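Local coordinates for thioredoxin domain-containing protein (Vibrio parahaemolyticus, PDB 2R5S) that is of unknown function but offers, in this C-terminal part, tetratricopeptide repeats that probably bind other proteins, and may have protein-disulfide reductase activity through its thioredoxin domain, at residues A[53-56]-A[57-60]; A[130-133]-A[134-138]; A[140-143]-A[144-147]; A[148-151]-A[152-156]; A[162-165]-A[166-170]. One frame throughout, in Å; residues are numbered along the deposited sequence.

Interaction 1: residues A[53-56]-A[57-60]; sequences TKQF and ELAQ
With chi1 at -47° in Gln55 and -70° in Leu58, CG of both residues stands anti to its own carbonyl carbon, and the two side chains converge at the start of helix 56-63. Gln55 then runs on extended, which carries OE1 to within 3.8 Å of Leu58 CD1, a plain van der Waals touch between an amide oxygen and a methyl. The other half of that amide turns back: Gln55 NE2 donates to Thr53 OG1 at 3.1 Å with a fairly straight N-H (155°), and the hydroxyl lies close to the amide plane, so the group is held against rotation. Thr53 OG1 is in turn bonded to the carbonyls of Cys49 and Leu50 at the end of the previous helix. Gln55 holds the N-cap position, and its O accepts from Ala59 N at 3.0 Å; one residue on, Gln60 N bonds Phe56 O at 2.9 Å. Ala59 CB packs against the first of these carbonyls, 3.6 Å from Gln55 O. One face of the Phe56 ring is covered toward its rim by Lys54 CA, and the ring also stacks with His85 of helix 73-88. Lys54, with positive phi, is the C-prime residue of a Schellman motif that ends helix 40-52. A Schellman ending followed at once by an N-cap makes the tight turn joining two helices here, in a sequence region assigned to tetratricopeptide repeats.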
loop_
_atom_site.group_PDB
_atom_site.type_symbol
_atom_site.label_atom_id
_atom_site.label_comp_id
_atom_site.label_asym_id
_atom_site.label_seq_id
_atom_site.Cartn_x
_atom_site.Cartn_y
_atom_site.Cartn_z
ATOM N N THR A 53 0.500 -6.699 0.177
ATOM C CA THR A 53 -0.255 -5.677 0.895
ATOM C C THR A 53 -0.226 -4.336 0.172
ATOM O O THR A 53 -0.737 -3.330 0.678
ATOM C CB THR A 53 0.235 -5.504 2.295
ATOM O OG1 THR A 53 1.637 -5.156 2.241
ATOM C CG2 THR A 53 -0.034 -6.806 3.109
ATOM N N LYS A 54 0.366 -4.362 -1.020
ATOM C CA LYS A 54 0.251 -3.299 -2.003
ATOM C C LYS A 54 1.091 -2.097 -1.636
ATOM O O LYS A 54 0.790 -0.947 -1.977
ATOM C CB LYS A 54 -1.229 -2.998 -2.309
ATOM C CG LYS A 54 -1.996 -4.302 -2.732
ATOM C CD LYS A 54 -3.165 -4.063 -3.665
ATOM C CE LYS A 54 -2.699 -3.559 -5.043
ATOM N NZ LYS A 54 -3.734 -2.696 -5.738
ATOM N N GLN A 55 2.178 -2.386 -0.932
ATOM C CA GLN A 55 3.139 -1.369 -0.536
ATOM C C GLN A 55 4.328 -1.515 -1.460
ATOM O O GLN A 55 5.328 -2.036 -1.042
ATOM C CB GLN A 55 3.566 -1.621 0.894
ATOM C CG GLN A 55 2.397 -1.892 1.857
ATOM C CD GLN A 55 2.798 -1.821 3.307
ATOM O OE1 GLN A 55 3.005 -0.738 3.853
ATOM N NE2 GLN A 55 2.917 -2.976 3.948
ATOM N N PHE A 56 4.184 -1.096 -2.726
ATOM C CA PHE A 56 5.114 -1.434 -3.842
ATOM C C PHE A 56 6.443 -0.698 -3.746
ATOM O O PHE A 56 7.489 -1.220 -4.079
ATOM C CB PHE A 56 4.465 -1.113 -5.189
ATOM C CG PHE A 56 3.222 -1.919 -5.484
ATOM C CD1 PHE A 56 3.174 -3.266 -5.225
ATOM C CD2 PHE A 56 2.118 -1.332 -6.070
ATOM C CE1 PHE A 56 2.055 -4.004 -5.498
ATOM C CE2 PHE A 56 0.989 -2.088 -6.336
ATOM C CZ PHE A 56 0.973 -3.405 -6.046
ATOM N N GLU A 57 6.386 0.516 -3.234
ATOM C CA GLU A 57 7.577 1.306 -2.988
ATOM C C GLU A 57 8.483 0.768 -1.889
ATOM O O GLU A 57 9.640 0.544 -2.087
ATOM C CB GLU A 57 7.154 2.731 -2.638
ATOM C CG GLU A 57 8.288 3.567 -2.549
ATOM C CD GLU A 57 8.414 4.416 -3.777
ATOM O OE1 GLU A 57 8.472 5.644 -3.559
ATOM O OE2 GLU A 57 8.428 3.859 -4.934
ATOM N N LEU A 58 7.942 0.584 -0.703
ATOM C CA LEU A 58 8.631 -0.244 0.293
ATOM C C LEU A 58 9.114 -1.590 -0.307
ATOM O O LEU A 58 10.244 -1.946 -0.096
ATOM C CB LEU A 58 7.735 -0.442 1.518
ATOM C CG LEU A 58 7.464 0.752 2.445
ATOM C CD1 LEU A 58 6.631 0.267 3.612
ATOM C CD2 LEU A 58 8.718 1.524 2.975
ATOM N N ALA A 59 8.291 -2.328 -1.071
ATOM C CA ALA A 59 8.769 -3.620 -1.646
ATOM C C ALA A 59 10.015 -3.430 -2.555
ATOM O O ALA A 59 11.012 -4.130 -2.427
ATOM C CB ALA A 59 7.645 -4.381 -2.398
ATOM N N GLN A 60 10.001 -2.418 -3.409
ATOM C CA GLN A 60 11.060 -2.250 -4.384
ATOM C C GLN A 60 12.383 -1.865 -3.692
ATOM O O GLN A 60 13.473 -2.252 -4.098
ATOM C CB GLN A 60 10.680 -1.117 -5.343
ATOM C CG GLN A 60 11.809 -0.755 -6.255
ATOM C CD GLN A 60 11.847 0.693 -6.519
ATOM O OE1 GLN A 60 12.567 1.449 -5.828
ATOM N NE2 GLN A 60 11.100 1.129 -7.525
#

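Interaction 2: residues A[130-133]-A[134-138]; sequences LLWN and ILKVN
Trp132 and Lys136, one helical turn apart, cross at about a right angle, the lysine chain passing over a face of the indole. Lys136 CB lies 4.2 Å from the centroid of the six-membered ring of Trp132 and 21° off its normal, a CH-pi contact displaced toward the rim; farther out, Lys136 CD reaches Trp132 NE1 at 3.4 Å. Chi1 of Lys136 is 82°, which wedges CG between its own backbone N and carbonyl carbon, the crowded position, and the extended chain then travels above the indole plane and leaves it past the NE1 rim. Asn133 takes a different orientation to the same lysine: the two side chains lie alongside and point the same way, and a water joins them. That water accepts from Lys136 NZ at 2.9 Å and donates to Asn133 OD1, where the modelled 2.5 Å is doubtfully short. In the backbone, Leu131 O takes both Leu135 N, at 3.0 Å, and Ile134 N, at 2.9 Å, the latter from above the carbonyl plane, while Lys136 N bonds Trp132 O at 3.1 Å. Val137 CG2 ends up 3.4 Å from Asn133 O. Trp132 also rests on Tyr167, Gln170 and Ile174 of helix 162-174. This is the C-terminal turn of helix 124-135, where Ile134 O accepts from both Val137 N and Asn138 N, within the tetratricopeptide-repeat helical stack.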
loop_
_atom_site.group_PDB
_atom_site.type_symbol
_atom_site.label_atom_id
_atom_site.label_comp_id
_atom_site.label_asym_id
_atom_site.label_seq_id
_atom_site.Cartn_x
_atom_site.Cartn_y
_atom_site.Cartn_z
ATOM N N LEU A 130 -5.391 12.878 -2.644
ATOM C CA LEU A 130 -6.498 13.470 -3.398
ATOM C C LEU A 130 -7.694 13.798 -2.477
ATOM O O LEU A 130 -8.148 14.945 -2.403
ATOM C CB LEU A 130 -6.983 12.509 -4.503
ATOM C CG LEU A 130 -7.649 13.314 -5.606
ATOM C CD1 LEU A 130 -6.689 14.322 -6.340
ATOM C CD2 LEU A 130 -8.327 12.354 -6.586
ATOM N N LEU A 131 -8.187 12.785 -1.778
ATOM C CA LEU A 131 -9.384 12.911 -0.949
ATOM C C LEU A 131 -9.132 13.839 0.242
ATOM O O LEU A 131 -10.012 14.620 0.644
ATOM C CB LEU A 131 -9.813 11.515 -0.492
ATOM C CG LEU A 131 -10.812 10.792 -1.462
ATOM C CD1 LEU A 131 -10.652 11.248 -2.905
ATOM C CD2 LEU A 131 -10.911 9.239 -1.411
ATOM N N TRP A 132 -7.933 13.748 0.811
ATOM C CA TRP A 132 -7.590 14.432 2.017
ATOM C C TRP A 132 -7.744 15.910 1.720
ATOM O O TRP A 132 -8.195 16.672 2.555
ATOM C CB TRP A 132 -6.130 14.164 2.433
ATOM C CG TRP A 132 -5.666 15.168 3.539
ATOM C CD1 TRP A 132 -4.719 16.189 3.438
ATOM C CD2 TRP A 132 -6.171 15.236 4.873
ATOM N NE1 TRP A 132 -4.643 16.865 4.629
ATOM C CE2 TRP A 132 -5.518 16.290 5.521
ATOM C CE3 TRP A 132 -7.125 14.494 5.587
ATOM C CZ2 TRP A 132 -5.798 16.623 6.830
ATOM C CZ3 TRP A 132 -7.389 14.835 6.889
ATOM C CH2 TRP A 132 -6.751 15.873 7.493
ATOM N N ASN A 133 -7.336 16.305 0.514
ATOM C CA ASN A 133 -7.356 17.704 0.082
ATOM C C ASN A 133 -8.781 18.287 0.021
ATOM O O ASN A 133 -8.977 19.478 0.161
ATOM C CB ASN A 133 -6.641 17.825 -1.258
ATOM C CG ASN A 133 -5.142 18.110 -1.100
ATOM O OD1 ASN A 133 -4.679 18.545 -0.046
ATOM N ND2 ASN A 133 -4.385 17.831 -2.140
ATOM N N ILE A 134 -9.779 17.421 -0.174
ATOM C CA ILE A 134 -11.180 17.839 -0.178
ATOM C C ILE A 134 -11.701 17.876 1.281
ATOM O O ILE A 134 -12.333 18.833 1.712
ATOM C CB ILE A 134 -11.979 16.874 -1.052
ATOM C CG1 ILE A 134 -11.567 17.032 -2.513
ATOM C CG2 ILE A 134 -13.502 17.048 -0.899
ATOM C CD1 ILE A 134 -12.089 16.004 -3.358
ATOM N N LEU A 135 -11.368 16.845 2.054
ATOM C CA LEU A 135 -11.937 16.624 3.380
ATOM C C LEU A 135 -11.549 17.644 4.401
ATOM O O LEU A 135 -12.329 17.953 5.312
ATOM C CB LEU A 135 -11.648 15.202 3.905
ATOM C CG LEU A 135 -12.165 13.948 3.170
ATOM C CD1 LEU A 135 -11.471 12.710 3.731
ATOM C CD2 LEU A 135 -13.642 13.707 3.220
ATOM N N LYS A 136 -10.337 18.150 4.296
ATOM C CA LYS A 136 -9.892 19.175 5.239
ATOM C C LYS A 136 -10.422 20.577 4.914
ATOM O O LYS A 136 -10.116 21.571 5.619
ATOM C CB LYS A 136 -8.376 19.213 5.245
ATOM C CG LYS A 136 -7.755 20.002 4.153
ATOM C CD LYS A 136 -6.264 19.792 4.216
ATOM C CE LYS A 136 -5.606 20.409 3.035
ATOM N NZ LYS A 136 -4.158 20.530 3.341
ATOM N N VAL A 137 -11.192 20.668 3.828
ATOM C CA VAL A 137 -11.978 21.861 3.539
ATOM C C VAL A 137 -13.412 21.579 3.910
ATOM O O VAL A 137 -14.055 22.456 4.436
ATOM C CB VAL A 137 -12.012 22.226 2.034
ATOM C CG1 VAL A 137 -12.592 23.652 1.867
ATOM C CG2 VAL A 137 -10.612 22.190 1.434
ATOM N N ASN A 138 -13.892 20.359 3.625
ATOM C CA ASN A 138 -15.311 19.990 3.710
ATOM C C ASN A 138 -15.431 18.491 4.017
ATOM O O ASN A 138 -15.561 17.662 3.068
ATOM C CB ASN A 138 -15.978 20.270 2.313
ATOM C CG ASN A 138 -17.556 20.084 2.259
ATOM O OD1 ASN A 138 -18.143 20.324 1.196
ATOM N ND2 ASN A 138 -18.215 19.698 3.370
HETATM O O HOH W 1 -3.585 20.735 0.476
#

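Interaction 3: residues A[140-143]-A[144-147]; sequences GAQD and GEVK
Glu145 starts out against Gln142 and stays with it to the end of its chain. Its CB sits 3.2 Å from Gln142 O, the carbonyl that also receives Glu145 N, again at 3.2 Å, with the donor well above the carbonyl plane. CG of Glu145 stands anti to the backbone N (chi1 151°), which sends it past Gln142 CG at 3.9 Å. Beyond it the glutamate is extended, so Glu145 CD comes to 3.7 Å from that same Gln142 CG. At the tip, Glu145 OE2 is 4.1 Å from Gln142 NE2, too long for a bond; the two side chains lie side by side and point the same way, yet the carboxylate and amide planes are turned 76° apart. Between the side chains the closest touch is carboxylate carbon on methylene, with no bond between the polar ends.

The bond from Glu145 N to Gln142 O closes a type I' beta turn, whose inner residues, Asp143 and Gly144, both have positive phi, a conformation that suits glycine. Gly144 N gives a short, nearly linear bond to Gly140 O, at 2.7 Å and 176°. A weak one, 3.5 Å from Val146 N to Ala141 O, ties the first helical turn to the loop, and Ala141 CB packs on Val146 CG2 at 3.7 Å. Gly144 is the N-cap of helix 145-157. The entry to that helix packs on two others: Ala141 and Val146 lean on Ile134 of helix 124-135, while on helix 108-120 Phe108 meets Ala141 and Gln142, and Cys112 meets Glu145 and Val146.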
loop_
_atom_site.group_PDB
_atom_site.type_symbol
_atom_site.label_atom_id
_atom_site.label_comp_id
_atom_site.label_asym_id
_atom_site.label_seq_id
_atom_site.Cartn_x
_atom_site.Cartn_y
_atom_site.Cartn_z
ATOM N N GLY A 140 -17.983 16.932 4.725
ATOM C CA GLY A 140 -19.260 16.475 4.134
ATOM C C GLY A 140 -19.184 16.292 2.639
ATOM O O GLY A 140 -20.171 15.860 2.003
ATOM N N ALA A 141 -18.009 16.566 2.066
ATOM C CA ALA A 141 -17.906 16.757 0.628
ATOM C C ALA A 141 -18.723 15.707 -0.042
ATOM O O ALA A 141 -18.556 14.541 0.261
ATOM C CB ALA A 141 -16.487 16.634 0.153
ATOM N N GLN A 142 -19.573 16.101 -0.975
ATOM C CA GLN A 142 -20.262 15.123 -1.816
ATOM C C GLN A 142 -21.230 14.223 -1.038
ATOM O O GLN A 142 -21.505 13.070 -1.398
ATOM C CB GLN A 142 -19.272 14.345 -2.719
ATOM C CG GLN A 142 -19.915 13.509 -3.886
ATOM C CD GLN A 142 -20.623 14.345 -4.960
ATOM O OE1 GLN A 142 -20.272 15.495 -5.214
ATOM N NE2 GLN A 142 -21.630 13.734 -5.618
ATOM N N ASP A 143 -21.869 14.817 -0.044
ATOM C CA ASP A 143 -22.878 14.111 0.731
ATOM C C ASP A 143 -22.200 12.999 1.523
ATOM O O ASP A 143 -22.716 11.874 1.662
ATOM C CB ASP A 143 -24.023 13.570 -0.173
ATOM C CG ASP A 143 -25.331 13.515 0.542
ATOM O OD1 ASP A 143 -25.456 14.222 1.564
ATOM O OD2 ASP A 143 -26.252 12.777 0.098
ATOM N N GLY A 144 -21.041 13.344 2.057
ATOM C CA GLY A 144 -20.196 12.374 2.711
ATOM C C GLY A 144 -19.674 11.192 1.919
ATOM O O GLY A 144 -19.119 10.283 2.523
ATOM N N GLU A 145 -19.821 11.215 0.583
ATOM C CA GLU A 145 -19.249 10.198 -0.301
ATOM C C GLU A 145 -17.707 10.264 -0.420
ATOM O O GLU A 145 -17.083 9.275 -0.736
ATOM C CB GLU A 145 -19.987 10.213 -1.677
ATOM C CG GLU A 145 -19.205 9.789 -2.928
ATOM C CD GLU A 145 -20.062 9.784 -4.271
ATOM O OE1 GLU A 145 -19.452 9.671 -5.389
ATOM O OE2 GLU A 145 -21.321 9.928 -4.214
ATOM N N VAL A 146 -17.093 11.409 -0.155
ATOM C CA VAL A 146 -15.667 11.531 -0.151
ATOM C C VAL A 146 -15.001 10.987 1.109
ATOM O O VAL A 146 -14.004 10.291 1.008
ATOM C CB VAL A 146 -15.218 13.049 -0.287
ATOM C CG1 VAL A 146 -13.766 13.227 0.114
ATOM C CG2 VAL A 146 -15.494 13.576 -1.700
ATOM N N LYS A 147 -15.507 11.344 2.297
ATOM C CA LYS A 147 -15.071 10.687 3.495
ATOM C C LYS A 147 -15.224 9.163 3.445
ATOM O O LYS A 147 -14.368 8.470 3.926
ATOM C CB LYS A 147 -15.799 11.231 4.733
ATOM C CG LYS A 147 -15.055 10.952 6.024
ATOM C CD LYS A 147 -16.066 10.577 7.085
ATOM C CE LYS A 147 -16.491 11.805 7.846
ATOM N NZ LYS A 147 -15.554 11.925 8.924
#

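Interaction 4: residues A[148-151]-A[152-156]; sequences KTFM and DILSA
Asp152 meets Lys148 first, one turn back along helix 145-157. Asp152 N bonds Lys148 O at 2.7 Å, and with chi1 at -57° its carboxylate folds back over the same carbonyl, OD2 lying 3.3 Å from Lys148 O. Two acceptors so close should repel mildly. Lys148 crosses the aspartate obliquely, its CG and CE touching OD2, but its chain bends at the last torsion and NZ stays 4.6 Å from Asp152 OD1: near enough for a probable electrostatic attraction, but beyond a salt bridge.

Ile153 follows, giving its N to Thr149 O at 3.1 Å. A chi2 of 42° curls the end of the isoleucine back onto that oxygen, and the modelled 2.9 Å from Ile153 CD1 to Thr149 O is doubtfully tight. The two side chains run alongside, and Thr149 OG1 has the same methyl near it; buried here and beside Cys112, this hydroxyl has no polar partner in the model.

Leu154 CD1 lies 3.7 Å from Phe150 CE2, approaching the ring obliquely. The leucine's N bonds Phe150 O at 3.1 Å. The phenyl also packs on Leu131, Leu135, Tyr167 and Leu171, so it joins three helices. Ser155 comes next, its N bonded to Met151 O at 3.2 Å; Met151 is selenomethionine in the crystal. Ala156 N then continues the regular pattern by bonding Asp152 O.

The helix is thus two-sided: the flank with Phe150, Ile153 and Leu154 is largely apolar and buried, apart from the Thr149 hydroxyl, while Lys148, Asp152 and Ser155 are exposed; the opposite charges of Lys148 and Asp152 stay near each other without a direct bond.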
loop_
_atom_site.group_PDB
_atom_site.type_symbol
_atom_site.label_atom_id
_atom_site.label_comp_id
_atom_site.label_asym_id
_atom_site.label_seq_id
_atom_site.Cartn_x
_atom_site.Cartn_y
_atom_site.Cartn_z
ATOM N N LYS A 148 -16.288 8.648 2.855
ATOM C CA LYS A 148 -16.484 7.214 2.788
ATOM C C LYS A 148 -15.482 6.507 1.866
ATOM O O LYS A 148 -14.982 5.383 2.140
ATOM C CB LYS A 148 -17.895 6.923 2.272
ATOM C CG LYS A 148 -18.196 5.445 2.182
ATOM C CD LYS A 148 -19.563 5.211 1.584
ATOM C CE LYS A 148 -19.720 3.793 1.287
ATOM N NZ LYS A 148 -20.407 3.129 2.464
ATOM N N THR A 149 -15.221 7.110 0.724
ATOM C CA THR A 149 -14.282 6.441 -0.141
ATOM C C THR A 149 -12.888 6.571 0.428
ATOM O O THR A 149 -12.152 5.639 0.364
ATOM C CB THR A 149 -14.342 6.781 -1.659
ATOM O OG1 THR A 149 -13.027 7.135 -2.053
ATOM C CG2 THR A 149 -15.255 7.920 -1.994
ATOM N N PHE A 150 -12.566 7.671 1.081
ATOM C CA PHE A 150 -11.358 7.721 1.930
ATOM C C PHE A 150 -11.339 6.556 2.955
ATOM O O PHE A 150 -10.347 5.831 3.061
ATOM C CB PHE A 150 -11.365 9.069 2.636
ATOM C CG PHE A 150 -10.124 9.417 3.321
ATOM C CD1 PHE A 150 -9.096 10.078 2.633
ATOM C CD2 PHE A 150 -9.978 9.170 4.693
ATOM C CE1 PHE A 150 -7.897 10.486 3.320
ATOM C CE2 PHE A 150 -8.795 9.564 5.357
ATOM C CZ PHE A 150 -7.787 10.215 4.680
HETATM N N MSE A 151 -12.466 6.332 3.635
HETATM C CA MSE A 151 -12.576 5.332 4.682
HETATM C C MSE A 151 -12.534 3.870 4.167
HETATM O O MSE A 151 -11.986 2.993 4.839
HETATM C CB MSE A 151 -13.867 5.551 5.451
HETATM C CG MSE A 151 -13.942 6.892 6.246
HETATM SE SE MSE A 151 -13.177 6.926 8.013
HETATM C CE MSE A 151 -14.353 5.792 9.035
ATOM N N ASP A 152 -13.144 3.610 3.009
ATOM C CA ASP A 152 -13.047 2.268 2.412
ATOM C C ASP A 152 -11.579 2.033 1.966
ATOM O O ASP A 152 -11.053 0.946 2.119
ATOM C CB ASP A 152 -13.993 2.096 1.203
ATOM C CG ASP A 152 -15.483 2.358 1.529
ATOM O OD1 ASP A 152 -15.955 2.125 2.672
ATOM O OD2 ASP A 152 -16.192 2.799 0.583
ATOM N N ILE A 153 -10.909 3.071 1.459
ATOM C CA ILE A 153 -9.493 2.915 1.050
ATOM C C ILE A 153 -8.646 2.529 2.283
ATOM O O ILE A 153 -7.835 1.622 2.218
ATOM C CB ILE A 153 -8.946 4.144 0.239
ATOM C CG1 ILE A 153 -9.396 4.147 -1.238
ATOM C CG2 ILE A 153 -7.396 4.183 0.197
ATOM C CD1 ILE A 153 -10.876 3.752 -1.491
ATOM N N LEU A 154 -8.893 3.158 3.415
ATOM C CA LEU A 154 -8.078 2.914 4.625
ATOM C C LEU A 154 -8.252 1.499 5.147
ATOM O O LEU A 154 -7.276 0.826 5.504
ATOM C CB LEU A 154 -8.411 3.903 5.752
ATOM C CG LEU A 154 -7.977 5.375 5.585
ATOM C CD1 LEU A 154 -8.483 6.152 6.793
ATOM C CD2 LEU A 154 -6.451 5.573 5.473
ATOM N N SER A 155 -9.513 1.071 5.227
ATOM C CA SER A 155 -9.802 -0.219 5.765
ATOM C C SER A 155 -9.339 -1.250 4.765
ATOM O O SER A 155 -8.757 -2.281 5.140
ATOM C CB SER A 155 -11.281 -0.353 6.167
ATOM O OG SER A 155 -12.114 -0.734 5.084
ATOM N N ALA A 156 -9.562 -0.992 3.484
ATOM C CA ALA A 156 -9.013 -1.920 2.455
ATOM C C ALA A 156 -7.525 -2.176 2.710
ATOM O O ALA A 156 -7.109 -3.327 2.795
ATOM C CB ALA A 156 -9.226 -1.397 1.042
#

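Interaction 5: residues A[162-165]-A[166-170]; sequences AIAS and KYRRQ. With EDO (1,2-ethanediol), chain D.
Ser165 O lies over the centre of one face of the Arg169 guanidinium, 3.7 Å from Arg169 CZ, instead of meeting an N-H at its edge. The setting is helix 162-174, the last helix of the tetratricopeptide-repeat region. Arg169 bends at chi3 (-102°), folding its flat end back over the preceding turn, and the same carbonyl accepts a weak bond from Arg169 N at 3.3 Å. Arg168 behaves differently. Its chain is extended from CG to NE, and one face of its guanidinium covers Ala164 CB, with NH1 3.5 Å from that methyl. Ser165 OG lies near the plane of that group, and a water links the two, donating to Ser165 OG at 2.8 Å and accepting from Arg168 NH1 at 2.9 Å. Neither group depends on this water alone: Ser165 OG also bonds Asn161 O, and Arg168 NH2 bonds Gly158 O. Toward helix 124-135, Tyr167 and Ile163 lie side by side, Tyr167 CD2 4.1 Å from Ile163 CG2, and the ring edge meets the backbone, Tyr167 CD2 being 3.2 Å from Ile163 O. The phenol OH reaches Glu129 OE1 on helix 124-135, which fixes the far end of the ring. Beside Arg169, an ethanediol, probably from the crystallisation liquor, puts its O1 on Arg169 O at a doubtfully short 2.4 Å.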
loop_
_atom_site.group_PDB
_atom_site.type_symbol
_atom_site.label_atom_id
_atom_site.label_comp_id
_atom_site.label_asym_id
_atom_site.label_seq_id
_atom_site.Cartn_x
_atom_site.Cartn_y
_atom_site.Cartn_z
ATOM N N ALA A 162 1.667 1.901 6.494
ATOM C CA ALA A 162 2.150 3.170 7.050
ATOM C C ALA A 162 1.476 4.354 6.382
ATOM O O ALA A 162 1.336 5.395 6.985
ATOM C CB ALA A 162 3.699 3.276 6.989
ATOM N N ILE A 163 1.038 4.182 5.144
ATOM C CA ILE A 163 0.304 5.243 4.415
ATOM C C ILE A 163 -1.109 5.287 5.022
ATOM O O ILE A 163 -1.558 6.341 5.426
ATOM C CB ILE A 163 0.332 5.029 2.848
ATOM C CG1 ILE A 163 1.718 5.359 2.270
ATOM C CG2 ILE A 163 -0.732 5.865 2.113
ATOM C CD1 ILE A 163 2.152 6.852 2.444
ATOM N N ALA A 164 -1.774 4.130 5.110
ATOM C CA ALA A 164 -3.060 4.024 5.787
ATOM C C ALA A 164 -2.959 4.664 7.181
ATOM O O ALA A 164 -3.758 5.507 7.510
ATOM C CB ALA A 164 -3.537 2.494 5.899
ATOM N N SER A 165 -1.962 4.299 7.984
ATOM C CA SER A 165 -1.819 4.894 9.305
ATOM C C SER A 165 -1.596 6.414 9.324
ATOM O O SER A 165 -2.023 7.092 10.259
ATOM C CB SER A 165 -0.738 4.179 10.109
ATOM O OG SER A 165 -1.051 2.789 10.238
ATOM N N LYS A 166 -0.935 6.976 8.320
ATOM C CA LYS A 166 -0.730 8.424 8.380
ATOM C C LYS A 166 -2.022 9.203 8.086
ATOM O O LYS A 166 -2.322 10.186 8.705
ATOM C CB LYS A 166 0.457 8.864 7.498
ATOM C CG LYS A 166 0.269 10.179 6.773
ATOM C CD LYS A 166 1.359 10.381 5.734
ATOM C CE LYS A 166 0.939 11.418 4.719
ATOM N NZ LYS A 166 1.378 12.833 5.033
ATOM N N TYR A 167 -2.802 8.718 7.145
ATOM C CA TYR A 167 -4.086 9.311 6.815
ATOM C C TYR A 167 -5.194 9.038 7.808
ATOM O O TYR A 167 -6.016 9.926 8.028
ATOM C CB TYR A 167 -4.463 8.952 5.386
ATOM C CG TYR A 167 -3.550 9.701 4.431
ATOM C CD1 TYR A 167 -3.872 10.979 3.983
ATOM C CD2 TYR A 167 -2.328 9.147 4.022
ATOM C CE1 TYR A 167 -3.052 11.637 3.155
ATOM C CE2 TYR A 167 -1.503 9.817 3.166
ATOM C CZ TYR A 167 -1.878 11.051 2.731
ATOM O OH TYR A 167 -1.038 11.756 1.910
ATOM N N ARG A 168 -5.217 7.862 8.427
ATOM C CA ARG A 168 -6.092 7.653 9.588
ATOM C C ARG A 168 -5.894 8.744 10.634
ATOM O O ARG A 168 -6.867 9.297 11.137
ATOM C CB ARG A 168 -5.822 6.323 10.273
ATOM C CG ARG A 168 -6.369 5.197 9.517
ATOM C CD ARG A 168 -6.397 3.885 10.289
ATOM N NE ARG A 168 -6.756 2.807 9.338
ATOM C CZ ARG A 168 -5.903 1.919 8.822
ATOM N NH1 ARG A 168 -4.615 1.941 9.200
ATOM N NH2 ARG A 168 -6.350 0.969 7.967
ATOM N N ARG A 169 -4.628 8.997 11.000
ATOM C CA ARG A 169 -4.274 10.007 11.991
ATOM C C ARG A 169 -4.673 11.376 11.501
ATOM O O ARG A 169 -5.191 12.192 12.269
ATOM C CB ARG A 169 -2.758 10.022 12.241
ATOM C CG ARG A 169 -2.317 9.041 13.283
ATOM C CD ARG A 169 -0.846 9.292 13.649
ATOM N NE ARG A 169 0.058 8.326 13.023
ATOM C CZ ARG A 169 0.878 8.580 12.005
ATOM N NH1 ARG A 169 0.952 9.796 11.463
ATOM N NH2 ARG A 169 1.635 7.599 11.533
ATOM N N GLN A 170 -4.387 11.649 10.231
ATOM C CA GLN A 170 -4.791 12.882 9.617
ATOM C C GLN A 170 -6.261 13.123 9.808
ATOM O O GLN A 170 -6.649 14.040 10.547
ATOM C CB GLN A 170 -4.341 12.968 8.148
ATOM C CG GLN A 170 -2.906 13.502 8.160
ATOM C CD GLN A 170 -2.235 13.729 6.836
ATOM O OE1 GLN A 170 -1.026 13.681 6.787
ATOM N NE2 GLN A 170 -2.979 14.016 5.796
HETATM C C1 EDO D . -4.234 12.364 15.591
HETATM O O1 EDO D . -4.934 11.579 14.617
HETATM C C2 EDO D . -4.885 13.731 15.807
HETATM O O2 EDO D . -5.584 13.830 17.054
HETATM O O HOH W 2 -3.419 2.527 11.759
#

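Overall arrangement
Interactions 2 to 5 lie in one tetratricopeptide-repeat region; 2 packs on 3, 4 and 5, and 4 on 5, while 3 and 5 stay about 9 Å apart at their nearest atoms. Interaction 1 lies in another, earlier region. Interactions 2 and 3, with centres about 9 Å apart, meet where Ile134 CG2 packs on Val146 CG1 at 4.0 Å. Interaction 4 continues helix 145-157 from interaction 3 and touches interaction 5, Phe150 CZ lying 3.6 Å from Tyr167 CB. Interaction 5 reaches interaction 2 through Gln170 NE2, 3.4 Å from Trp132 CE2. Interaction 1 only brushes interaction 5, Gln55 OE1 being 4.0 Å from Ala162 N. No active site is known here; ethanediol molecules lie near Phe56 and Arg169.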